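Local coordinates for protein Stk_08120 (Sulfolobus tokodaii str. 7, PDB 2EJX) that probably carries fatty acids as a member of a family found in thermoacidophiles, with a fold related to Bet v 1, at residues T13-F24 and I126-R137; G69-Y77 and G84-D92. All coordinates share one frame; numbering follows the deposited sequence.

Interaction 1 of 2, residues T13-F24 and I126-R137; sequences TNQDIDVVMTIF and IDEIIRLERIKR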
loop_
_atom_site.group_PDB
_atom_site.type_symbol
_atom_site.label_atom_id
_atom_site.label_comp_id
_atom_site.label_asym_id
_atom_site.label_seq_id
_atom_site.Cartn_x
_atom_site.Cartn_y
_atom_site.Cartn_z
ATOM N N THR A 13 13.376 4.902 -7.273
ATOM C CA THR A 13 12.673 5.051 -8.546
ATOM C C THR A 13 13.296 6.122 -9.434
ATOM O O THR A 13 13.782 7.140 -8.955
ATOM C CB THR A 13 11.150 5.372 -8.329
ATOM O OG1 THR A 13 10.482 5.575 -9.584
ATOM C CG2 THR A 13 10.973 6.644 -7.506
ATOM N N ASN A 14 13.331 5.841 -10.735
ATOM C CA ASN A 14 13.641 6.827 -11.755
ATOM C C ASN A 14 12.405 7.444 -12.385
ATOM O O ASN A 14 12.507 8.213 -13.357
ATOM C CB ASN A 14 14.441 6.152 -12.863
ATOM C CG ASN A 14 15.868 5.887 -12.476
ATOM O OD1 ASN A 14 16.419 6.538 -11.583
ATOM N ND2 ASN A 14 16.505 4.976 -13.202
ATOM N N GLN A 15 11.218 7.082 -11.897
ATOM C CA GLN A 15 9.995 7.670 -12.422
ATOM C C GLN A 15 9.797 9.009 -11.715
ATOM O O GLN A 15 10.434 9.249 -10.674
ATOM C CB GLN A 15 8.785 6.735 -12.178
ATOM C CG GLN A 15 8.615 5.587 -13.144
ATOM C CD GLN A 15 7.906 6.022 -14.403
ATOM O OE1 GLN A 15 7.396 7.128 -14.481
ATOM N NE2 GLN A 15 7.889 5.161 -15.401
ATOM N N ASP A 16 8.958 9.884 -12.257
ATOM C CA ASP A 16 8.716 11.175 -11.620
ATOM C C ASP A 16 8.142 10.881 -10.244
ATOM O O ASP A 16 7.071 10.283 -10.128
ATOM C CB ASP A 16 7.740 12.039 -12.427
ATOM C CG ASP A 16 7.415 13.366 -11.746
ATOM O OD1 ASP A 16 6.815 13.379 -10.656
ATOM O OD2 ASP A 16 7.751 14.427 -12.309
ATOM N N ILE A 17 8.852 11.319 -9.221
ATOM C CA ILE A 17 8.503 10.952 -7.851
ATOM C C ILE A 17 7.123 11.427 -7.429
ATOM O O ILE A 17 6.498 10.806 -6.601
ATOM C CB ILE A 17 9.573 11.452 -6.818
ATOM C CG1 ILE A 17 9.309 10.827 -5.436
ATOM C CG2 ILE A 17 9.621 13.024 -6.758
ATOM C CD1 ILE A 17 9.735 9.354 -5.288
ATOM N N ASP A 18 6.658 12.535 -7.986
ATOM C CA ASP A 18 5.407 13.072 -7.570
ATOM C C ASP A 18 4.281 12.283 -8.198
ATOM O O ASP A 18 3.273 11.996 -7.558
ATOM C CB ASP A 18 5.365 14.592 -7.833
ATOM C CG ASP A 18 6.379 15.338 -6.954
ATOM O OD1 ASP A 18 6.475 15.034 -5.735
ATOM O OD2 ASP A 18 7.124 16.179 -7.487
ATOM N N VAL A 19 4.506 11.812 -9.412
ATOM C CA VAL A 19 3.570 10.860 -10.027
ATOM C C VAL A 19 3.481 9.571 -9.230
ATOM O O VAL A 19 2.384 9.069 -9.004
ATOM C CB VAL A 19 3.953 10.618 -11.529
ATOM C CG1 VAL A 19 3.112 9.466 -12.135
ATOM C CG2 VAL A 19 3.682 11.931 -12.316
ATOM N N VAL A 20 4.622 9.044 -8.820
ATOM C CA VAL A 20 4.644 7.819 -8.050
ATOM C C VAL A 20 3.878 7.947 -6.729
ATOM O O VAL A 20 3.093 7.066 -6.353
ATOM C CB VAL A 20 6.082 7.368 -7.814
ATOM C CG1 VAL A 20 6.126 6.135 -6.919
ATOM C CG2 VAL A 20 6.813 7.068 -9.232
ATOM N N MET A 21 4.177 9.018 -6.006
ATOM C CA MET A 21 3.454 9.335 -4.761
ATOM C C MET A 21 1.939 9.440 -4.997
ATOM O O MET A 21 1.129 8.946 -4.190
ATOM C CB MET A 21 3.997 10.634 -4.156
ATOM C CG MET A 21 5.416 10.568 -3.593
ATOM S SD MET A 21 5.544 9.395 -2.195
ATOM C CE MET A 21 4.619 10.253 -0.956
ATOM N N THR A 22 1.539 10.132 -6.055
ATOM C CA THR A 22 0.127 10.228 -6.413
ATOM C C THR A 22 -0.541 8.870 -6.645
ATOM O O THR A 22 -1.656 8.643 -6.181
ATOM C CB THR A 22 -0.107 11.179 -7.636
ATOM O OG1 THR A 22 0.402 12.469 -7.325
ATOM C CG2 THR A 22 -1.594 11.328 -7.941
ATOM N N ILE A 23 0.132 7.965 -7.374
ATOM C CA ILE A 23 -0.364 6.621 -7.568
ATOM C C ILE A 23 -0.491 5.872 -6.219
ATOM O O ILE A 23 -1.485 5.208 -5.982
ATOM C CB ILE A 23 0.459 5.859 -8.677
ATOM C CG1 ILE A 23 0.230 6.562 -10.019
ATOM C CG2 ILE A 23 0.156 4.336 -8.759
ATOM C CD1 ILE A 23 1.220 6.076 -11.146
ATOM N N PHE A 24 0.469 6.026 -5.343
ATOM C CA PHE A 24 0.406 5.374 -4.031
ATOM C C PHE A 24 -0.771 5.906 -3.188
ATOM O O PHE A 24 -1.300 5.165 -2.341
ATOM C CB PHE A 24 1.751 5.519 -3.290
ATOM C CG PHE A 24 2.693 4.381 -3.544
ATOM C CD1 PHE A 24 2.420 3.117 -3.018
ATOM C CD2 PHE A 24 3.856 4.563 -4.327
ATOM C CE1 PHE A 24 3.275 2.038 -3.253
ATOM C CE2 PHE A 24 4.724 3.500 -4.535
ATOM C CZ PHE A 24 4.433 2.242 -4.017
ATOM N N ILE A 126 9.366 -1.585 -9.384
ATOM C CA ILE A 126 8.536 -0.356 -9.223
ATOM C C ILE A 126 8.400 0.438 -10.501
ATOM O O ILE A 126 7.302 0.865 -10.863
ATOM C CB ILE A 126 9.086 0.570 -8.064
ATOM C CG1 ILE A 126 8.180 1.764 -7.825
ATOM C CG2 ILE A 126 10.515 0.964 -8.347
ATOM C CD1 ILE A 126 6.757 1.422 -7.371
ATOM N N ASP A 127 9.491 0.598 -11.243
ATOM C CA ASP A 127 9.392 1.495 -12.403
ATOM C C ASP A 127 8.538 0.922 -13.578
ATOM O O ASP A 127 7.858 1.704 -14.277
ATOM C CB ASP A 127 10.777 1.925 -12.843
ATOM C CG ASP A 127 11.348 3.001 -11.927
ATOM O OD1 ASP A 127 10.647 3.457 -10.985
ATOM O OD2 ASP A 127 12.478 3.443 -12.195
ATOM N N GLU A 128 8.600 -0.407 -13.760
ATOM C CA GLU A 128 7.779 -1.158 -14.736
ATOM C C GLU A 128 6.319 -1.147 -14.285
ATOM O O GLU A 128 5.427 -0.892 -15.075
ATOM C CB GLU A 128 8.263 -2.616 -14.901
ATOM C CG GLU A 128 9.750 -2.777 -15.392
ATOM C CD GLU A 128 10.863 -2.873 -14.282
ATOM O OE1 GLU A 128 10.695 -2.426 -13.114
ATOM O OE2 GLU A 128 11.951 -3.439 -14.595
ATOM N N ILE A 129 6.085 -1.350 -12.989
ATOM C CA ILE A 129 4.680 -1.284 -12.481
ATOM C C ILE A 129 4.081 0.144 -12.731
ATOM O O ILE A 129 2.955 0.327 -13.239
ATOM C CB ILE A 129 4.664 -1.658 -10.995
ATOM C CG1 ILE A 129 4.894 -3.182 -10.841
ATOM C CG2 ILE A 129 3.311 -1.154 -10.362
ATOM C CD1 ILE A 129 5.337 -3.614 -9.425
ATOM N N ILE A 130 4.838 1.177 -12.398
ATOM C CA ILE A 130 4.353 2.543 -12.500
ATOM C C ILE A 130 4.240 2.975 -13.946
ATOM O O ILE A 130 3.347 3.726 -14.288
ATOM C CB ILE A 130 5.275 3.528 -11.751
ATOM C CG1 ILE A 130 5.286 3.248 -10.216
ATOM C CG2 ILE A 130 4.918 5.038 -12.132
ATOM C CD1 ILE A 130 3.947 3.673 -9.427
ATOM N N ARG A 131 5.143 2.514 -14.803
ATOM C CA ARG A 131 5.057 2.873 -16.217
ATOM C C ARG A 131 3.713 2.410 -16.799
ATOM O O ARG A 131 3.015 3.166 -17.489
ATOM C CB ARG A 131 6.182 2.247 -16.990
ATOM C CG ARG A 131 6.234 2.696 -18.429
ATOM C CD ARG A 131 7.412 2.042 -19.159
ATOM N NE ARG A 131 7.221 0.599 -19.242
ATOM C CZ ARG A 131 6.499 -0.009 -20.177
ATOM N NH1 ARG A 131 5.911 0.693 -21.137
ATOM N NH2 ARG A 131 6.363 -1.322 -20.145
ATOM N N LEU A 132 3.376 1.169 -16.513
ATOM C CA LEU A 132 2.054 0.620 -16.899
ATOM C C LEU A 132 0.863 1.354 -16.251
ATOM O O LEU A 132 -0.148 1.593 -16.932
ATOM C CB LEU A 132 2.019 -0.893 -16.579
ATOM C CG LEU A 132 2.904 -1.704 -17.516
ATOM C CD1 LEU A 132 2.939 -3.169 -17.030
ATOM C CD2 LEU A 132 2.411 -1.664 -18.970
ATOM N N GLU A 133 0.962 1.689 -14.956
ATOM C CA GLU A 133 -0.077 2.509 -14.299
ATOM C C GLU A 133 -0.263 3.841 -15.017
ATOM O O GLU A 133 -1.360 4.281 -15.247
ATOM C CB GLU A 133 0.256 2.729 -12.792
ATOM C CG GLU A 133 0.084 1.449 -11.936
ATOM C CD GLU A 133 -1.395 0.989 -11.914
ATOM O OE1 GLU A 133 -2.333 1.808 -12.058
ATOM O OE2 GLU A 133 -1.596 -0.216 -11.769
ATOM N N ARG A 134 0.835 4.491 -15.353
ATOM C CA ARG A 134 0.767 5.765 -16.057
ATOM C C ARG A 134 0.091 5.704 -17.431
ATOM O O ARG A 134 -0.598 6.654 -17.856
ATOM C CB ARG A 134 2.180 6.294 -16.197
ATOM C CG ARG A 134 2.685 6.806 -14.861
ATOM C CD ARG A 134 4.063 7.472 -15.048
ATOM N NE ARG A 134 3.885 8.815 -15.601
ATOM C CZ ARG A 134 4.845 9.739 -15.686
ATOM N NH1 ARG A 134 6.062 9.443 -15.277
ATOM N NH2 ARG A 134 4.582 10.961 -16.186
ATOM N N ILE A 135 0.326 4.614 -18.145
ATOM C CA ILE A 135 -0.237 4.450 -19.492
ATOM C C ILE A 135 -1.753 4.339 -19.306
ATOM O O ILE A 135 -2.543 5.022 -19.995
ATOM C CB ILE A 135 0.341 3.214 -20.269
ATOM C CG1 ILE A 135 1.790 3.447 -20.713
ATOM C CG2 ILE A 135 -0.513 2.950 -21.548
ATOM C CD1 ILE A 135 2.534 2.160 -21.054
ATOM N N LYS A 136 -2.163 3.543 -18.326
ATOM C CA LYS A 136 -3.599 3.305 -18.085
ATOM C C LYS A 136 -4.296 4.543 -17.527
ATOM O O LYS A 136 -5.443 4.845 -17.903
ATOM C CB LYS A 136 -3.787 2.124 -17.149
ATOM C CG LYS A 136 -5.233 1.897 -16.723
ATOM C CD LYS A 136 -5.303 1.005 -15.447
ATOM C CE LYS A 136 -4.646 1.692 -14.233
ATOM N NZ LYS A 136 -5.195 1.253 -12.892
ATOM N N ARG A 137 -3.625 5.261 -16.622
ATOM C CA ARG A 137 -4.214 6.473 -15.990
ATOM C C ARG A 137 -4.099 7.743 -16.796
ATOM O O ARG A 137 -4.751 8.756 -16.443
ATOM C CB ARG A 137 -3.602 6.719 -14.578
ATOM C CG ARG A 137 -3.816 5.599 -13.650
ATOM C CD ARG A 137 -2.803 5.586 -12.494
ATOM N NE ARG A 137 -3.054 4.445 -11.597
ATOM C CZ ARG A 137 -3.875 4.467 -10.537
ATOM N NH1 ARG A 137 -4.508 5.578 -10.189
ATOM N NH2 ARG A 137 -4.045 3.367 -9.809
HETATM O O HOH W 1 9.068 10.183 -15.226
#

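Interaction 2 of 2, residues G69-Y77 and G84-D92; sequences GVDEVRIIY and GILYIRKKD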
loop_
_atom_site.group_PDB
_atom_site.type_symbol
_atom_site.label_atom_id
_atom_site.label_comp_id
_atom_site.label_asym_id
_atom_site.label_seq_id
_atom_site.Cartn_x
_atom_site.Cartn_y
_atom_site.Cartn_z
ATOM N N GLY A 69 -0.644 14.525 2.447
ATOM C CA GLY A 69 0.071 15.599 3.094
ATOM C C GLY A 69 1.237 16.058 2.257
ATOM O O GLY A 69 1.439 15.592 1.142
ATOM N N VAL A 70 2.016 16.984 2.786
ATOM C CA VAL A 70 3.235 17.351 2.118
ATOM C C VAL A 70 4.096 16.093 2.088
ATOM O O VAL A 70 4.424 15.506 3.118
ATOM C CB VAL A 70 3.922 18.559 2.786
ATOM C CG1 VAL A 70 5.269 18.870 2.139
ATOM C CG2 VAL A 70 2.994 19.771 2.681
ATOM N N ASP A 71 4.400 15.649 0.883
ATOM C CA ASP A 71 5.379 14.549 0.694
ATOM C C ASP A 71 5.022 13.263 1.437
ATOM O O ASP A 71 5.882 12.419 1.719
ATOM C CB ASP A 71 6.808 15.029 0.994
ATOM C CG ASP A 71 7.376 15.942 -0.109
ATOM O OD1 ASP A 71 6.929 15.895 -1.278
ATOM O OD2 ASP A 71 8.297 16.720 0.189
ATOM N N GLU A 72 3.734 13.075 1.710
ATOM C CA GLU A 72 3.319 11.926 2.498
ATOM C C GLU A 72 1.921 11.477 2.124
ATOM O O GLU A 72 1.077 12.300 1.758
ATOM C CB GLU A 72 3.390 12.235 4.007
ATOM C CG GLU A 72 2.912 11.052 4.858
ATOM C CD GLU A 72 3.288 11.134 6.330
ATOM O OE1 GLU A 72 4.310 11.762 6.702
ATOM O OE2 GLU A 72 2.548 10.532 7.115
ATOM N N VAL A 73 1.692 10.165 2.166
ATOM C CA VAL A 73 0.364 9.579 1.996
ATOM C C VAL A 73 0.155 8.715 3.248
ATOM O O VAL A 73 0.993 7.910 3.567
ATOM C CB VAL A 73 0.295 8.661 0.764
ATOM C CG1 VAL A 73 -1.074 8.030 0.658
ATOM C CG2 VAL A 73 0.605 9.427 -0.539
ATOM N N ARG A 74 -0.971 8.883 3.938
ATOM C CA ARG A 74 -1.222 8.162 5.169
ATOM C C ARG A 74 -2.560 7.451 4.987
ATOM O O ARG A 74 -3.573 8.088 4.716
ATOM C CB ARG A 74 -1.265 9.193 6.309
ATOM C CG ARG A 74 -1.005 8.658 7.670
ATOM C CD ARG A 74 -0.921 9.782 8.728
ATOM N NE ARG A 74 0.321 10.558 8.567
ATOM C CZ ARG A 74 0.880 11.312 9.521
ATOM N NH1 ARG A 74 0.325 11.383 10.731
ATOM N NH2 ARG A 74 2.009 11.981 9.279
ATOM N N ILE A 75 -2.571 6.128 5.071
ATOM C CA ILE A 75 -3.806 5.345 4.880
ATOM C C ILE A 75 -4.166 4.738 6.233
ATOM O O ILE A 75 -3.440 3.892 6.768
ATOM C CB ILE A 75 -3.653 4.255 3.802
ATOM C CG1 ILE A 75 -3.200 4.897 2.477
ATOM C CG2 ILE A 75 -4.972 3.492 3.593
ATOM C CD1 ILE A 75 -3.133 3.970 1.256
ATOM N N ILE A 76 -5.267 5.211 6.798
ATOM C CA ILE A 76 -5.731 4.714 8.104
ATOM C C ILE A 76 -6.775 3.642 7.869
ATOM O O ILE A 76 -7.721 3.841 7.112
ATOM C CB ILE A 76 -6.269 5.888 8.929
ATOM C CG1 ILE A 76 -5.130 6.903 9.087
ATOM C CG2 ILE A 76 -6.779 5.408 10.274
ATOM C CD1 ILE A 76 -5.472 8.144 9.912
ATOM N N TYR A 77 -6.597 2.462 8.471
ATOM C CA TYR A 77 -7.516 1.376 8.161
ATOM C C TYR A 77 -7.958 0.614 9.422
ATOM O O TYR A 77 -7.271 0.689 10.446
ATOM C CB TYR A 77 -6.887 0.401 7.170
ATOM C CG TYR A 77 -5.675 -0.319 7.728
ATOM C CD1 TYR A 77 -5.821 -1.507 8.465
ATOM C CD2 TYR A 77 -4.363 0.194 7.533
ATOM C CE1 TYR A 77 -4.708 -2.180 8.983
ATOM C CE2 TYR A 77 -3.258 -0.482 8.056
ATOM C CZ TYR A 77 -3.459 -1.651 8.778
ATOM O OH TYR A 77 -2.374 -2.289 9.270
ATOM N N GLY A 84 -4.696 -0.153 11.833
ATOM C CA GLY A 84 -3.364 0.327 11.605
ATOM C C GLY A 84 -3.265 1.525 10.703
ATOM O O GLY A 84 -4.283 2.112 10.351
ATOM N N ILE A 85 -2.019 1.892 10.381
ATOM C CA ILE A 85 -1.736 2.961 9.402
ATOM C C ILE A 85 -0.661 2.492 8.420
ATOM O O ILE A 85 0.357 1.909 8.817
ATOM C CB ILE A 85 -1.251 4.286 10.112
ATOM C CG1 ILE A 85 -2.294 4.710 11.163
ATOM C CG2 ILE A 85 -1.132 5.399 9.125
ATOM C CD1 ILE A 85 -1.945 5.909 12.002
ATOM N N LEU A 86 -0.892 2.762 7.140
ATOM C CA LEU A 86 0.142 2.583 6.112
ATOM C C LEU A 86 0.642 3.950 5.676
ATOM O O LEU A 86 -0.144 4.795 5.224
ATOM C CB LEU A 86 -0.428 1.820 4.914
ATOM C CG LEU A 86 0.483 1.514 3.713
ATOM C CD1 LEU A 86 1.558 0.631 4.136
ATOM C CD2 LEU A 86 -0.371 0.789 2.692
ATOM N N TYR A 87 1.945 4.161 5.795
ATOM C CA TYR A 87 2.549 5.405 5.342
ATOM C C TYR A 87 3.352 5.201 4.076
ATOM O O TYR A 87 4.084 4.233 3.966
ATOM C CB TYR A 87 3.542 5.918 6.366
ATOM C CG TYR A 87 2.974 6.068 7.748
ATOM C CD1 TYR A 87 2.482 7.292 8.174
ATOM C CD2 TYR A 87 2.921 4.972 8.625
ATOM C CE1 TYR A 87 1.957 7.437 9.446
ATOM C CE2 TYR A 87 2.400 5.115 9.906
ATOM C CZ TYR A 87 1.912 6.354 10.303
ATOM O OH TYR A 87 1.379 6.538 11.583
ATOM N N ILE A 88 3.238 6.162 3.158
ATOM C CA ILE A 88 4.169 6.280 2.039
ATOM C C ILE A 88 4.820 7.690 2.079
ATOM O O ILE A 88 4.120 8.705 1.983
ATOM C CB ILE A 88 3.500 5.929 0.668
ATOM C CG1 ILE A 88 2.754 4.564 0.728
ATOM C CG2 ILE A 88 4.595 5.880 -0.454
ATOM C CD1 ILE A 88 1.215 4.648 1.012
ATOM N N ARG A 89 6.147 7.750 2.291
ATOM C CA ARG A 89 6.829 9.021 2.522
ATOM C C ARG A 89 7.891 9.247 1.454
ATOM O O ARG A 89 8.706 8.376 1.223
ATOM C CB ARG A 89 7.478 9.077 3.904
ATOM C CG ARG A 89 6.514 8.828 5.076
ATOM C CD ARG A 89 7.296 8.811 6.411
ATOM N NE ARG A 89 6.381 8.658 7.556
ATOM C CZ ARG A 89 6.654 7.974 8.667
ATOM N NH1 ARG A 89 7.840 7.391 8.840
ATOM N NH2 ARG A 89 5.737 7.902 9.626
ATOM N N LYS A 90 7.830 10.400 0.785
ATOM C CA LYS A 90 8.881 10.791 -0.107
ATOM C C LYS A 90 10.106 11.170 0.734
ATOM O O LYS A 90 10.003 11.987 1.644
ATOM C CB LYS A 90 8.417 11.960 -1.002
ATOM C CG LYS A 90 9.565 12.627 -1.774
ATOM C CD LYS A 90 9.053 13.550 -2.816
ATOM C CE LYS A 90 10.167 14.389 -3.386
ATOM N NZ LYS A 90 9.641 15.529 -4.199
ATOM N N LYS A 91 11.263 10.596 0.410
ATOM C CA LYS A 91 12.508 10.899 1.116
ATOM C C LYS A 91 13.383 11.856 0.325
ATOM O O LYS A 91 14.045 12.719 0.922
ATOM C CB LYS A 91 13.249 9.615 1.477
ATOM C CG LYS A 91 12.442 8.663 2.309
ATOM C CD LYS A 91 13.312 7.727 3.151
ATOM C CE LYS A 91 14.207 6.874 2.300
ATOM N NZ LYS A 91 14.742 5.716 3.059
ATOM N N ASP A 92 13.434 11.690 -1.004
ATOM C CA ASP A 92 14.094 12.659 -1.894
ATOM C C ASP A 92 13.527 12.433 -3.266
ATOM O O ASP A 92 12.502 11.738 -3.377
ATOM C CB ASP A 92 15.634 12.510 -1.916
ATOM C CG ASP A 92 16.094 11.075 -2.202
ATOM O OD1 ASP A 92 15.551 10.378 -3.114
ATOM O OD2 ASP A 92 17.011 10.644 -1.485
HETATM O O HOH W 2 8.858 17.331 -2.455
#

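Interaction 1 of 2, residues T13-F24 and I126-R137
Where helix 17-24 and the C-terminal segment I126-R137 meet, their axes approach to 10.9 Å at 78°, and near the crossing V20 and I23 pack on I130. The loop T13-D16 before the shorter helix extends the contact toward D127, with T13 and D127 6.2 Å apart CA to CA. There the D127 carboxylate takes two donors on its syn lone pairs: T13 OG1 gives to OD1, and the backbone N of N14 gives to OD2 at 2.9 Å (158°). T13 OG1 also accepts from Q15 N, closing an ST turn. The Q15 chain, bent at chi2 (-83°), runs past I130 CG2 and brings OE1 to 2.8 Å from R134 NH1, in the guanidinium plane. V19 CG1 lies over one face of that guanidinium, 3.6 Å from NE. I23 is a knob among I130, E133, R134 and R137, with CG2 3.9 Å from I130 CD1. D16 caps helix 17-24, its OD1 accepting from the N of both D18 and V19. A short helix after the first strand packing against a long C-terminal helix is characteristic of the Bet v 1-like helix-grip fold.

Interaction 2 of 2, residues G69-Y77 and G84-D92
V73 pairs with I88 and I75 with L86 in the antiparallel hairpin formed by strands 72-79 and 82-92, part of the curved sheet of the Bet v 1-like fold. Reciprocal backbone bonds link both pairs. On one face of the hairpin E72, R74 and R89 form a salt-bridge network beside Y87 and I85. E72 has CG anti to its N (chi1 178°) and an extended chain, which carries the carboxylate alongside Y87, with OE2 at the ring edge 3.4 Å from CD1. R74 bends at chi3 (-72°) and grips that oxygen side-on: NE and NH2 each lie 2.7 Å from E72 OE2, on the same face of the carboxylate. R89 makes a long salt bridge from NE to E72 OE1 at 3.8 Å. Replacing E72 with an alanine would probably leave R74 and R89 without the carboxylate between them and let the R74 guanidinium turn away from the Y87 edge. I85 CG2 lies over one face of the Y87 ring and R89 NH2 over the opposite face, both offset toward the rim. The other face of the sheet is apolar along V73, I75, L86 and I88, with V73 CG1 4.1 Å from I88 CD1. At the turn-proximal end Y77 OH bonds to H102, and the ring lies across G84, where a side chain would clash with the hydroxyl; G84 CA stands 3.8 Å from the Y77 ring centroid, 25° off its normal, in a CH-pi contact.

In the fold
Interaction 2 builds two central strands of the sheet, whereas interaction 1 joins helix 17-24 to helix 105-137; their centres are about 16 Å apart. Backbone bonding sets the register of the hairpin, but the helix pair is held by side chains, and by the loop before helix 17-24, whose T13 OG1 and N14 N bond to D127. Both are partly buried and have polar margins, although their charged groups differ: a salt-bridge network on one sheet face in interaction 2, and arginines by the chain terminus in interaction 1, where R134 also pairs with the I139 carboxylate. The two touch directly, M21 and F24 of helix 17-24 packing on I88, and D18 making a weak, long ion pair with K90. Helix 17-24 thus bridges sheet and C-terminal helix.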